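Local coordinates for SusD homolog (Bacteroides thetaiotaomicron, PDB 3EHM), which probably binds mucin O-glycans as a SusD-like lipoprotein, helping this human gut symbiont to use host glycans, at residues I58-Y63 with N448-W453; T454-T459 with C483-R488; G65-N70 with N268-G273. One frame throughout, in Å; residues are numbered along the deposited sequence.

Contact 1 of 3, residues I58-Y63 with N448-W453; sequences ISSGNY and NAVEAW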
ATOM      1  N   ILE A  58       0.192   9.006   8.011  1.00 12.87           N
ATOM      2  CA  ILE A  58      -0.598  10.231   7.968  1.00 12.47           C
ATOM      3  C   ILE A  58      -0.989  10.650   6.558  1.00 12.39           C
ATOM      4  O   ILE A  58      -1.794  11.564   6.375  1.00 11.65           O
ATOM      5  CB  ILE A  58       0.131  11.392   8.685  1.00 11.78           C
ATOM      6  CG1 ILE A  58       1.256  11.950   7.814  1.00 11.98           C
ATOM      7  CG2 ILE A  58       0.707  10.887  10.008  1.00 11.45           C
ATOM      8  CD1 ILE A  58       1.923  13.180   8.415  1.00 12.77           C
ATOM      9  N   SER A  59      -0.432   9.971   5.563  1.00 12.22           N
ATOM     10  CA  SER A  59      -0.753  10.273   4.176  1.00 12.99           C
ATOM     11  C   SER A  59      -1.687   9.218   3.577  1.00 12.45           C
ATOM     12  O   SER A  59      -2.893   9.226   3.846  1.00 12.92           O
ATOM     13  CB  SER A  59       0.533  10.378   3.347  1.00 13.13           C
ATOM     14  OG  SER A  59       1.339   9.220   3.502  1.00 15.16           O
ATOM     15  N   SER A  60      -1.127   8.309   2.778  1.00 11.78           N
ATOM     16  CA  SER A  60      -1.900   7.257   2.117  1.00 11.84           C
ATOM     17  C   SER A  60      -2.911   6.538   3.014  1.00 11.40           C
ATOM     18  O   SER A  60      -4.081   6.409   2.648  1.00  9.89           O
ATOM     19  CB  SER A  60      -0.954   6.222   1.491  1.00 12.27           C
ATOM     20  OG  SER A  60      -0.125   5.624   2.473  1.00 15.36           O
ATOM     21  N   GLY A  61      -2.455   6.059   4.168  1.00 10.65           N
ATOM     22  CA  GLY A  61      -3.338   5.352   5.087  1.00 11.53           C
ATOM     23  C   GLY A  61      -4.452   6.227   5.638  1.00 11.68           C
ATOM     24  O   GLY A  61      -5.534   5.746   5.990  1.00 10.98           O
ATOM     25  N   ASN A  62      -4.173   7.521   5.729  1.00 12.77           N
ATOM     26  CA  ASN A  62      -5.144   8.486   6.218  1.00 13.39           C
ATOM     27  C   ASN A  62      -6.168   8.777   5.123  1.00 14.02           C
ATOM     28  O   ASN A  62      -7.370   8.807   5.385  1.00 12.49           O
ATOM     29  CB  ASN A  62      -4.417   9.764   6.656  1.00 14.79           C
ATOM     30  CG  ASN A  62      -5.289  11.008   6.568  1.00 19.63           C
ATOM     31  OD1 ASN A  62      -6.364  11.087   7.174  1.00 17.78           O
ATOM     32  ND2 ASN A  62      -4.817  11.998   5.818  1.00 17.37           N
ATOM     33  N   TYR A  63      -5.688   8.969   3.895  1.00 12.93           N
ATOM     34  CA  TYR A  63      -6.562   9.257   2.762  1.00 13.20           C
ATOM     35  C   TYR A  63      -7.650   8.189   2.589  1.00 14.97           C
ATOM     36  O   TYR A  63      -8.833   8.511   2.474  1.00 15.63           O
ATOM     37  CB  TYR A  63      -5.755   9.326   1.460  1.00 13.13           C
ATOM     38  CG  TYR A  63      -4.599  10.317   1.439  1.00 12.83           C
ATOM     39  CD1 TYR A  63      -3.504  10.106   0.598  1.00 13.60           C
ATOM     40  CD2 TYR A  63      -4.597  11.453   2.250  1.00 12.87           C
ATOM     41  CE1 TYR A  63      -2.432  10.998   0.566  1.00 15.16           C
ATOM     42  CE2 TYR A  63      -3.527  12.355   2.228  1.00 14.10           C
ATOM     43  CZ  TYR A  63      -2.447  12.116   1.384  1.00 14.64           C
ATOM     44  OH  TYR A  63      -1.374  12.977   1.370  1.00 15.93           O
ATOM     45  N   ASN A 448      -1.093  -2.262   4.731  1.00 12.03           N
ATOM     46  CA  ASN A 448      -0.332  -1.834   3.551  1.00 11.55           C
ATOM     47  C   ASN A 448      -1.094  -0.695   2.860  1.00 12.13           C
ATOM     48  O   ASN A 448      -1.765  -0.902   1.845  1.00 12.01           O
ATOM     49  CB  ASN A 448      -0.163  -3.006   2.585  1.00 13.27           C
ATOM     50  CG  ASN A 448       0.927  -2.764   1.558  1.00 16.13           C
ATOM     51  OD1 ASN A 448       1.231  -1.620   1.208  1.00 15.01           O
ATOM     52  ND2 ASN A 448       1.512  -3.845   1.058  1.00 17.83           N
ATOM     53  N   ALA A 449      -0.973   0.505   3.418  1.00 11.52           N
ATOM     54  CA  ALA A 449      -1.662   1.695   2.918  1.00 11.71           C
ATOM     55  C   ALA A 449      -1.383   2.127   1.481  1.00 11.11           C
ATOM     56  O   ALA A 449      -2.311   2.476   0.749  1.00 12.45           O
ATOM     57  CB  ALA A 449      -1.394   2.866   3.861  1.00  9.21           C
ATOM     58  N   VAL A 450      -0.119   2.132   1.070  1.00 11.87           N
ATOM     59  CA  VAL A 450       0.202   2.563  -0.288  1.00 12.95           C
ATOM     60  C   VAL A 450      -0.499   1.712  -1.343  1.00 13.49           C
ATOM     61  O   VAL A 450      -1.081   2.249  -2.287  1.00 11.48           O
ATOM     62  CB  VAL A 450       1.727   2.545  -0.553  1.00 13.87           C
ATOM     63  CG1 VAL A 450       2.013   2.960  -1.997  1.00 11.87           C
ATOM     64  CG2 VAL A 450       2.427   3.502   0.403  1.00 13.09           C
ATOM     65  N   GLU A 451      -0.450   0.391  -1.184  1.00 12.27           N
ATOM     66  CA  GLU A 451      -1.092  -0.503  -2.147  1.00 12.97           C
ATOM     67  C   GLU A 451      -2.605  -0.263  -2.176  1.00 11.95           C
ATOM     68  O   GLU A 451      -3.214  -0.235  -3.238  1.00 10.59           O
ATOM     69  CB  GLU A 451      -0.790  -1.962  -1.794  1.00 14.26           C
ATOM     70  CG  GLU A 451      -1.332  -3.001  -2.771  1.00 15.65           C
ATOM     71  CD  GLU A 451      -0.822  -2.825  -4.195  1.00 18.15           C
ATOM     72  OE1 GLU A 451       0.297  -2.295  -4.383  1.00 17.07           O
ATOM     73  OE2 GLU A 451      -1.540  -3.242  -5.130  1.00 18.26           O
ATOM     74  N   ALA A 452      -3.206  -0.082  -1.003  1.00 12.73           N
ATOM     75  CA  ALA A 452      -4.642   0.157  -0.922  1.00 12.71           C
ATOM     76  C   ALA A 452      -5.003   1.486  -1.584  1.00 14.12           C
ATOM     77  O   ALA A 452      -6.031   1.601  -2.250  1.00 11.83           O
ATOM     78  CB  ALA A 452      -5.082   0.158   0.531  1.00 13.29           C
ATOM     79  N   TRP A 453      -4.152   2.487  -1.387  1.00 11.81           N
ATOM     80  CA  TRP A 453      -4.368   3.804  -1.967  1.00 12.52           C
ATOM     81  C   TRP A 453      -4.239   3.727  -3.489  1.00 13.79           C
ATOM     82  O   TRP A 453      -5.001   4.354  -4.220  1.00 16.16           O
ATOM     83  CB  TRP A 453      -3.356   4.794  -1.386  1.00 12.84           C
ATOM     84  CG  TRP A 453      -3.456   6.171  -1.944  1.00 13.26           C
ATOM     85  CD1 TRP A 453      -4.596   6.833  -2.305  1.00 14.95           C
ATOM     86  CD2 TRP A 453      -2.378   7.086  -2.152  1.00 15.07           C
ATOM     87  NE1 TRP A 453      -4.293   8.107  -2.723  1.00 15.04           N
ATOM     88  CE2 TRP A 453      -2.937   8.290  -2.639  1.00 15.04           C
ATOM     89  CE3 TRP A 453      -0.990   7.008  -1.971  1.00 15.58           C
ATOM     90  CZ2 TRP A 453      -2.158   9.407  -2.949  1.00 15.39           C
ATOM     91  CZ3 TRP A 453      -0.213   8.126  -2.279  1.00 15.33           C
ATOM     92  CH2 TRP A 453      -0.803   9.308  -2.763  1.00 14.64           C
TER
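Ser-60, in the first turn of the short helix 60-63, is wedged against the start of helix 449-459, touching it with both side-chain atoms. Ser-60 CB rests 3.6 Å from Trp-453 CE3, while OG, held in the crowded position between the backbone N and the carbonyl carbon (chi1 60°), lies 3.3 Å from Ala-449 CB. A small residue suits backbones this close, and the hydroxyl is hydrogen-bonded to Thr-55 O of helix 47-57. Trp-453 has CG anti to its backbone N, and the indole presents one face to Tyr-63. The pair is T-shaped: the phenol edge points at the six-membered ring, Tyr-63 CD1 stands 3.8 Å from Trp-453 CE2, and the planes meet at 63°. The polar ends turn elsewhere, Tyr-63 OH to Glu-78 O and Trp-453 NE1 to Pro-486 O, so apolar packing carries the contact. Ala-449 and Gly-61 approach with CA atoms 4.6 Å apart; a CB on Gly-61 would sit tightly against the Ala-449 methyl. Helix 116-140 reaches Val-450 and Trp-453 through Val-139, helix 47-57 borders Ala-449 and Val-450 at Asp-56, and Tyr-442 of helix 429-445 packs on Ala-452.

Contact 2 of 3, residues T454-T459 with C483-R488; sequences TEYRRT and CRVPER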
ATOM      1  N   THR A 454      -3.273   2.946  -3.960  1.00 13.47           N
ATOM      2  CA  THR A 454      -3.068   2.764  -5.394  1.00 13.25           C
ATOM      3  C   THR A 454      -4.274   2.048  -6.005  1.00 12.23           C
ATOM      4  O   THR A 454      -4.786   2.452  -7.053  1.00 11.56           O
ATOM      5  CB  THR A 454      -1.798   1.929  -5.670  1.00 13.19           C
ATOM      6  OG1 THR A 454      -0.650   2.645  -5.200  1.00 14.67           O
ATOM      7  CG2 THR A 454      -1.640   1.654  -7.158  1.00 13.45           C
ATOM      8  N   GLU A 455      -4.731   0.988  -5.347  1.00 11.84           N
ATOM      9  CA  GLU A 455      -5.867   0.235  -5.858  1.00 12.88           C
ATOM     10  C   GLU A 455      -7.154   1.043  -5.872  1.00 11.63           C
ATOM     11  O   GLU A 455      -7.986   0.865  -6.762  1.00 12.27           O
ATOM     12  CB  GLU A 455      -6.046  -1.064  -5.068  1.00 13.43           C
ATOM     13  CG  GLU A 455      -5.020  -2.111  -5.454  1.00 14.70           C
ATOM     14  CD  GLU A 455      -5.154  -2.533  -6.911  1.00 19.53           C
ATOM     15  OE1 GLU A 455      -5.998  -3.407  -7.204  1.00 21.81           O
ATOM     16  OE2 GLU A 455      -4.431  -1.980  -7.769  1.00 18.85           O
ATOM     17  N   TYR A 456      -7.328   1.930  -4.897  1.00 11.83           N
ATOM     18  CA  TYR A 456      -8.521   2.770  -4.868  1.00 11.79           C
ATOM     19  C   TYR A 456      -8.490   3.732  -6.056  1.00 11.24           C
ATOM     20  O   TYR A 456      -9.479   3.893  -6.770  1.00 12.14           O
ATOM     21  CB  TYR A 456      -8.594   3.591  -3.580  1.00 12.61           C
ATOM     22  CG  TYR A 456      -9.660   4.665  -3.645  1.00 11.83           C
ATOM     23  CD1 TYR A 456     -11.011   4.345  -3.496  1.00 11.55           C
ATOM     24  CD2 TYR A 456      -9.322   5.992  -3.931  1.00 12.31           C
ATOM     25  CE1 TYR A 456     -12.003   5.318  -3.631  1.00 14.59           C
ATOM     26  CE2 TYR A 456     -10.305   6.973  -4.070  1.00 13.89           C
ATOM     27  CZ  TYR A 456     -11.642   6.628  -3.919  1.00 15.59           C
ATOM     28  OH  TYR A 456     -12.617   7.586  -4.061  1.00 16.64           O
ATOM     29  N   ARG A 457      -7.350   4.381  -6.254  1.00 10.28           N
ATOM     30  CA  ARG A 457      -7.195   5.324  -7.357  1.00 11.07           C
ATOM     31  C   ARG A 457      -7.383   4.652  -8.714  1.00 11.97           C
ATOM     32  O   ARG A 457      -7.932   5.250  -9.641  1.00 12.81           O
ATOM     33  CB  ARG A 457      -5.817   5.985  -7.294  1.00 10.35           C
ATOM     34  CG  ARG A 457      -5.660   7.003  -6.169  1.00 11.26           C
ATOM     35  CD  ARG A 457      -4.232   7.523  -6.112  1.00 11.77           C
ATOM     36  NE  ARG A 457      -3.314   6.527  -5.567  1.00 11.79           N
ATOM     37  CZ  ARG A 457      -1.994   6.569  -5.719  1.00 12.59           C
ATOM     38  NH1 ARG A 457      -1.434   7.555  -6.408  1.00 12.11           N
ATOM     39  NH2 ARG A 457      -1.230   5.632  -5.175  1.00 12.68           N
ATOM     40  N   ARG A 458      -6.936   3.406  -8.832  1.00 13.43           N
ATOM     41  CA  ARG A 458      -7.067   2.679 -10.093  1.00 12.98           C
ATOM     42  C   ARG A 458      -8.502   2.259 -10.397  1.00 13.45           C
ATOM     43  O   ARG A 458      -8.980   2.439 -11.520  1.00 12.54           O
ATOM     44  CB  ARG A 458      -6.180   1.425 -10.089  1.00 13.68           C
ATOM     45  CG  ARG A 458      -6.365   0.527 -11.319  1.00 12.16           C
ATOM     46  CD  ARG A 458      -5.473  -0.715 -11.265  1.00 15.42           C
ATOM     47  NE  ARG A 458      -5.907  -1.713 -10.283  1.00 11.67           N
ATOM     48  CZ  ARG A 458      -6.789  -2.676 -10.527  1.00 15.62           C
ATOM     49  NH1 ARG A 458      -7.342  -2.784 -11.730  1.00 12.46           N
ATOM     50  NH2 ARG A 458      -7.114  -3.541  -9.571  1.00 13.29           N
ATOM     51  N   THR A 459      -9.188   1.725  -9.388  1.00 12.54           N
ATOM     52  CA  THR A 459     -10.549   1.212  -9.549  1.00 12.37           C
ATOM     53  C   THR A 459     -11.707   2.060  -9.036  1.00 13.45           C
ATOM     54  O   THR A 459     -12.823   1.968  -9.555  1.00 14.68           O
ATOM     55  CB  THR A 459     -10.686  -0.155  -8.867  1.00 12.24           C
ATOM     56  OG1 THR A 459     -10.676   0.023  -7.444  1.00 10.36           O
ATOM     57  CG2 THR A 459      -9.529  -1.064  -9.261  1.00 13.97           C
ATOM     58  N   CYS A 483     -12.499  14.333  -5.878  1.00 30.19           N
ATOM     59  CA  CYS A 483     -11.419  13.752  -5.086  1.00 27.86           C
ATOM     60  C   CYS A 483     -11.709  13.564  -3.600  1.00 23.96           C
ATOM     61  O   CYS A 483     -12.005  14.522  -2.880  1.00 23.52           O
ATOM     62  CB  CYS A 483     -10.137  14.592  -5.217  1.00 27.84           C
ATOM     63  SG  CYS A 483      -9.289  14.465  -6.819  1.00 40.52           S
ATOM     64  N   ARG A 484     -11.624  12.318  -3.149  1.00 20.04           N
ATOM     65  CA  ARG A 484     -11.792  12.010  -1.736  1.00 17.63           C
ATOM     66  C   ARG A 484     -10.385  11.715  -1.222  1.00 15.86           C
ATOM     67  O   ARG A 484     -10.160  11.623  -0.021  1.00 15.24           O
ATOM     68  CB  ARG A 484     -12.717  10.809  -1.532  1.00 17.38           C
ATOM     69  CG  ARG A 484     -14.163  11.140  -1.859  1.00 19.40           C
ATOM     70  CD  ARG A 484     -15.142  10.087  -1.368  1.00 17.05           C
ATOM     71  NE  ARG A 484     -16.499  10.474  -1.728  1.00 16.17           N
ATOM     72  CZ  ARG A 484     -17.581   9.743  -1.502  1.00 18.27           C
ATOM     73  NH1 ARG A 484     -17.484   8.563  -0.901  1.00 16.34           N
ATOM     74  NH2 ARG A 484     -18.766  10.193  -1.895  1.00 16.49           N
ATOM     75  N   VAL A 485      -9.445  11.579  -2.160  1.00 14.64           N
ATOM     76  CA  VAL A 485      -8.029  11.339  -1.855  1.00 12.60           C
ATOM     77  C   VAL A 485      -7.205  11.973  -2.972  1.00 12.69           C
ATOM     78  O   VAL A 485      -7.710  12.184  -4.068  1.00 13.07           O
ATOM     79  CB  VAL A 485      -7.671   9.823  -1.818  1.00 13.42           C
ATOM     80  CG1 VAL A 485      -8.644   9.078  -0.929  1.00 12.82           C
ATOM     81  CG2 VAL A 485      -7.662   9.237  -3.225  1.00 11.64           C
ATOM     82  N   PRO A 486      -5.931  12.310  -2.705  1.00 12.17           N
ATOM     83  CA  PRO A 486      -5.142  12.904  -3.787  1.00 12.29           C
ATOM     84  C   PRO A 486      -4.910  11.814  -4.839  1.00 12.34           C
ATOM     85  O   PRO A 486      -4.889  10.624  -4.508  1.00 11.01           O
ATOM     86  CB  PRO A 486      -3.841  13.311  -3.089  1.00 12.08           C
ATOM     87  CG  PRO A 486      -4.271  13.539  -1.659  1.00 13.97           C
ATOM     88  CD  PRO A 486      -5.213  12.390  -1.422  1.00 12.46           C
ATOM     89  N   GLU A 487      -4.757  12.206  -6.099  1.00 12.25           N
ATOM     90  CA  GLU A 487      -4.518  11.234  -7.163  1.00 12.70           C
ATOM     91  C   GLU A 487      -3.040  10.833  -7.196  1.00 11.90           C
ATOM     92  O   GLU A 487      -2.673   9.811  -7.782  1.00 12.32           O
ATOM     93  CB  GLU A 487      -4.904  11.823  -8.528  1.00 16.29           C
ATOM     94  CG  GLU A 487      -6.391  12.116  -8.733  1.00 16.21           C
ATOM     95  CD  GLU A 487      -7.254  10.865  -8.798  1.00 19.31           C
ATOM     96  OE1 GLU A 487      -6.713   9.763  -9.050  1.00 17.22           O
ATOM     97  OE2 GLU A 487      -8.486  10.987  -8.611  1.00 20.67           O
ATOM     98  N   ARG A 488      -2.195  11.639  -6.561  1.00 13.67           N
ATOM     99  CA  ARG A 488      -0.756  11.378  -6.544  1.00 13.51           C
ATOM    100  C   ARG A 488      -0.051  12.434  -5.712  1.00 15.13           C
ATOM    101  O   ARG A 488      -0.638  13.461  -5.383  1.00 15.69           O
ATOM    102  CB  ARG A 488      -0.196  11.458  -7.971  1.00 13.71           C
ATOM    103  CG  ARG A 488      -0.329  12.862  -8.599  1.00 15.67           C
ATOM    104  CD  ARG A 488       0.236  12.936 -10.024  1.00 13.72           C
ATOM    105  NE  ARG A 488       1.700  12.937 -10.071  1.00 12.99           N
ATOM    106  CZ  ARG A 488       2.462  14.020  -9.934  1.00 15.15           C
ATOM    107  NH1 ARG A 488       1.913  15.212  -9.741  1.00 14.48           N
ATOM    108  NH2 ARG A 488       3.783  13.915  -9.992  1.00 13.82           N
TER
HETATM  109  O   HOH W   1     -12.006  10.050  -4.975  1.00 19.53           O
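Helix meets irregular chain in this buried contact: the last turns of helix 449-459 pack against the loop that runs between helices 472-475 and 495-498. Two consecutive helix residues, Tyr-456 and Arg-457, do nearly all the work, one by apolar contact and the other by hydrogen bonding. Arg-457 leaves the helix with CG anti to its carbonyl carbon, and its chain bends at chi3 (-74°), which brings the guanidinium edge to the Glu-487 carbonyl. There Arg-457 NH1 donates to Glu-487 O over 2.9 Å in a nearly straight bond (165°). The oxygen lies in the guanidinium plane, although the nitrogen itself approaches from above the carbonyl plane. Arg-457 CD also passes 3.2 Å from Glu-487 O. Arginine suits the place because its several N-H groups serve several carbonyls: NH1 also binds Asp-138 O, and NE binds Trp-453 O one turn back. The Glu-487 carboxylate slides past in the opposite direction and pairs with Arg-526 instead. Tyr-456, with CG anti to its backbone N, extends outward and meets Val-485 tip to tip, Tyr-456 CE2 lying 3.6 Å from Val-485 CG2. Beyond the valine, a water in the plane of the ring lies 2.7 Å from Tyr-456 OH; this water accepts from Arg-484 N at 2.9 Å. A long phenol thus combines an apolar contact at its ring carbons CD2 and CE2 with a polar link at its end. Arg-458, pointing away from the loop, grips Glu-455 side-on through NE and NH2 in a salt bridge. In this mostly helical SusD-like protein, then, an arginine near a helix end donates to main-chain carbonyls of two helices and a loop, and so ties non-repetitive chain to the helical body.

Contact 3 of 3, residues G65-N70 with N268-G273; sequences GYFGNN and NETRMG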
ATOM      1  N   GLY A  65      -8.644   5.940   4.752  1.00 14.36           N
ATOM      2  CA  GLY A  65      -9.343   5.534   5.956  1.00 14.40           C
ATOM      3  C   GLY A  65      -8.842   4.359   6.764  1.00 13.90           C
ATOM      4  O   GLY A  65      -9.598   3.817   7.581  1.00 13.38           O
ATOM      5  N   TYR A  66      -7.604   3.930   6.534  1.00 13.44           N
ATOM      6  CA  TYR A  66      -7.035   2.848   7.337  1.00 13.48           C
ATOM      7  C   TYR A  66      -6.786   3.490   8.700  1.00 13.40           C
ATOM      8  O   TYR A  66      -6.996   2.878   9.749  1.00 13.46           O
ATOM      9  CB  TYR A  66      -5.674   2.393   6.791  1.00 14.40           C
ATOM     10  CG  TYR A  66      -5.677   1.238   5.813  1.00 13.42           C
ATOM     11  CD1 TYR A  66      -4.473   0.725   5.338  1.00 13.22           C
ATOM     12  CD2 TYR A  66      -6.863   0.653   5.370  1.00 12.32           C
ATOM     13  CE1 TYR A  66      -4.439  -0.339   4.449  1.00 12.14           C
ATOM     14  CE2 TYR A  66      -6.843  -0.419   4.476  1.00 11.95           C
ATOM     15  CZ  TYR A  66      -5.626  -0.908   4.023  1.00 11.71           C
ATOM     16  OH  TYR A  66      -5.577  -1.962   3.146  1.00 11.17           O
ATOM     17  N   PHE A  67      -6.326   4.739   8.659  1.00 12.61           N
ATOM     18  CA  PHE A  67      -6.012   5.494   9.869  1.00 12.22           C
ATOM     19  C   PHE A  67      -6.670   6.861   9.867  1.00 11.79           C
ATOM     20  O   PHE A  67      -7.139   7.338   8.833  1.00 10.65           O
ATOM     21  CB  PHE A  67      -4.496   5.718   9.993  1.00 12.75           C
ATOM     22  CG  PHE A  67      -3.677   4.489   9.750  1.00 11.16           C
ATOM     23  CD1 PHE A  67      -2.886   4.384   8.611  1.00 11.96           C
ATOM     24  CD2 PHE A  67      -3.714   3.428  10.642  1.00 10.88           C
ATOM     25  CE1 PHE A  67      -2.142   3.232   8.361  1.00 12.11           C
ATOM     26  CE2 PHE A  67      -2.975   2.272  10.403  1.00 13.89           C
ATOM     27  CZ  PHE A  67      -2.187   2.174   9.259  1.00 12.52           C
ATOM     28  N   GLY A  68      -6.677   7.479  11.045  1.00 12.57           N
ATOM     29  CA  GLY A  68      -7.220   8.810  11.228  1.00 13.83           C
ATOM     30  C   GLY A  68      -6.162   9.548  12.030  1.00 14.10           C
ATOM     31  O   GLY A  68      -5.572   8.958  12.934  1.00 15.66           O
ATOM     32  N   ASN A  69      -5.904  10.814  11.709  1.00 14.03           N
ATOM     33  CA  ASN A  69      -4.882  11.581  12.419  1.00 13.26           C
ATOM     34  C   ASN A  69      -5.424  12.412  13.583  1.00 14.04           C
ATOM     35  O   ASN A  69      -6.432  13.109  13.443  1.00 14.16           O
ATOM     36  CB  ASN A  69      -4.161  12.549  11.469  1.00 12.74           C
ATOM     37  CG  ASN A  69      -3.547  11.864  10.261  1.00 14.37           C
ATOM     38  OD1 ASN A  69      -2.862  10.845  10.383  1.00 14.18           O
ATOM     39  ND2 ASN A  69      -3.773  12.440   9.083  1.00 12.76           N
ATOM     40  N   ASN A  70      -4.742  12.344  14.725  1.00 13.10           N
ATOM     41  CA  ASN A  70      -5.114  13.142  15.892  1.00 13.19           C
ATOM     42  C   ASN A  70      -4.240  14.392  15.798  1.00 13.21           C
ATOM     43  O   ASN A  70      -3.457  14.697  16.701  1.00 14.82           O
ATOM     44  CB  ASN A  70      -4.822  12.373  17.187  1.00 13.86           C
ATOM     45  CG  ASN A  70      -5.010  13.221  18.440  1.00 13.57           C
ATOM     46  OD1 ASN A  70      -5.812  14.161  18.465  1.00 12.55           O
ATOM     47  ND2 ASN A  70      -4.278  12.877  19.497  1.00 11.65           N
ATOM     48  N   ASN A 268       1.052   9.980  19.578  1.00 15.13           N
ATOM     49  CA  ASN A 268      -0.391   9.886  19.775  1.00 15.14           C
ATOM     50  C   ASN A 268      -1.121  10.530  18.606  1.00 15.69           C
ATOM     51  O   ASN A 268      -2.112  11.244  18.793  1.00 15.47           O
ATOM     52  CB  ASN A 268      -0.788  10.579  21.080  1.00 16.30           C
ATOM     53  CG  ASN A 268      -0.333   9.815  22.297  1.00 15.61           C
ATOM     54  OD1 ASN A 268       0.380  10.345  23.152  1.00 18.30           O
ATOM     55  ND2 ASN A 268      -0.736   8.555  22.381  1.00 10.90           N
ATOM     56  N   GLU A 269      -0.634  10.261  17.399  1.00 16.11           N
ATOM     57  CA  GLU A 269      -1.214  10.840  16.197  1.00 16.41           C
ATOM     58  C   GLU A 269      -1.929   9.848  15.281  1.00 16.47           C
ATOM     59  O   GLU A 269      -2.844  10.227  14.560  1.00 19.56           O
ATOM     60  CB  GLU A 269      -0.128  11.599  15.417  1.00 17.20           C
ATOM     61  CG  GLU A 269       0.521  12.722  16.241  1.00 18.43           C
ATOM     62  CD  GLU A 269       1.654  13.442  15.521  1.00 20.73           C
ATOM     63  OE1 GLU A 269       2.468  12.773  14.850  1.00 19.87           O
ATOM     64  OE2 GLU A 269       1.739  14.683  15.644  1.00 20.42           O
ATOM     65  N   THR A 270      -1.531   8.582  15.302  1.00 16.60           N
ATOM     66  CA  THR A 270      -2.182   7.602  14.440  1.00 14.33           C
ATOM     67  C   THR A 270      -3.223   6.761  15.169  1.00 12.87           C
ATOM     68  O   THR A 270      -2.922   6.090  16.152  1.00 12.90           O
ATOM     69  CB  THR A 270      -1.149   6.681  13.770  1.00 14.72           C
ATOM     70  OG1 THR A 270      -0.339   7.461  12.881  1.00 14.45           O
ATOM     71  CG2 THR A 270      -1.846   5.580  12.971  1.00 14.07           C
ATOM     72  N   ARG A 271      -4.450   6.800  14.657  1.00 11.51           N
ATOM     73  CA  ARG A 271      -5.570   6.074  15.244  1.00 12.80           C
ATOM     74  C   ARG A 271      -6.359   5.341  14.155  1.00 13.86           C
ATOM     75  O   ARG A 271      -6.043   5.458  12.970  1.00 13.62           O
ATOM     76  CB  ARG A 271      -6.473   7.064  15.984  1.00 11.57           C
ATOM     77  CG  ARG A 271      -5.777   7.798  17.145  1.00 11.38           C
ATOM     78  CD  ARG A 271      -5.541   6.843  18.307  1.00 12.53           C
ATOM     79  NE  ARG A 271      -4.927   7.465  19.482  1.00 11.92           N
ATOM     80  CZ  ARG A 271      -3.625   7.430  19.759  1.00 15.24           C
ATOM     81  NH1 ARG A 271      -2.780   6.809  18.944  1.00 11.26           N
ATOM     82  NH2 ARG A 271      -3.167   7.983  20.877  1.00 13.18           N
HETATM   83  N   MSE A 272      -7.379   4.586  14.560  1.00 13.44           N
HETATM   84  CA  MSE A 272      -8.210   3.831  13.615  1.00 13.33           C
HETATM   85  C   MSE A 272      -8.997   4.760  12.688  1.00 12.65           C
HETATM   86  O   MSE A 272      -9.640   5.705  13.144  1.00 13.00           O
HETATM   87  CB  MSE A 272      -9.184   2.924  14.379  1.00 14.21           C
HETATM   88  CG  MSE A 272     -10.077   2.065  13.487  1.00 15.30           C
HETATM   89 SE   MSE A 272     -11.344   1.009  14.519  1.00 24.25          SE
HETATM   90  CE  MSE A 272     -12.402   2.456  15.249  1.00 14.00           C
ATOM     91  N   GLY A 273      -8.943   4.475  11.391  1.00 11.53           N
ATOM     92  CA  GLY A 273      -9.640   5.286  10.405  1.00 13.18           C
ATOM     93  C   GLY A 273     -11.124   4.991  10.285  1.00 12.75           C
ATOM     94  O   GLY A 273     -11.565   3.869  10.527  1.00 13.04           O
TER
HETATM   95  O   HOH W   2      -2.121   8.378  11.117  1.00 14.37           O
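Phe-67 and Thr-270 cross obliquely beside a short antiparallel pairing of strands 67-69 and 270-272, with Thr-270 CG2 3.7 Å from Phe-67 CD2. The Phe-67 ring is turned so that Arg-271 O lies in its plane, at the edge. Asn-69 and Thr-270 point to the same face of the sheet, where one water donates to Asn-69 OD1 and accepts from Thr-270 OG1, bridging the two side chains; Thr-270 OG1 is also hydrogen-bonded to Ser-263 OG. Arg-271 leaves by the other face; its NH1 donates to Thr-270 O, and outside the pair NH2 bonds Lys-326 O. Gly-68 and Arg-271 form the hydrogen-bonded pair, each N-H donating to the other's carbonyl, flanked by the non-hydrogen-bonded pairs Phe-67 with Met-272 and Asn-69 with Thr-270. Gly-273 comes so close that a CB there would stand 2.0 Å from Gly-65 O, a clash glycine avoids. At the other end Asn-70, with CG anti to its backbone N (chi1 172°), points its amide across the strands: ND2 meets Asn-268 O at 2.8 Å, nearly along the C=O axis, while its backbone N bonds Glu-269 O. An alanine here would remove the amide and would probably loosen this end, costing the bonds to Asn-268 O and to Ser-319 O. With five direct hydrogen bonds, four of them from backbone N-H groups, the pairing depends chiefly on main-chain polarity.

In the fold
From the N terminus, the chain first supplies helix 60-63 to contact 1 and, directly afterwards, strand 67-69 to contact 3. Contact 3 closes first, when 268-273 returns across 197 intervening residues; contact 1 closes only at 448-453, so its longer span encloses contact 3 entirely. Contact 2 follows in series, a short closure of 23 residues from the later turns of helix 449-459, and no two contacts cross. Contacts 1 and 2 share that helix and touch where Tyr-63 packs on Val-485 and Pro-486; contacts 1 and 3 touch through a probable backbone hydrogen bond between Phe-67 N and Gly-61 O. Contact 1 thus links the small sheet to the loop after helix 472-475.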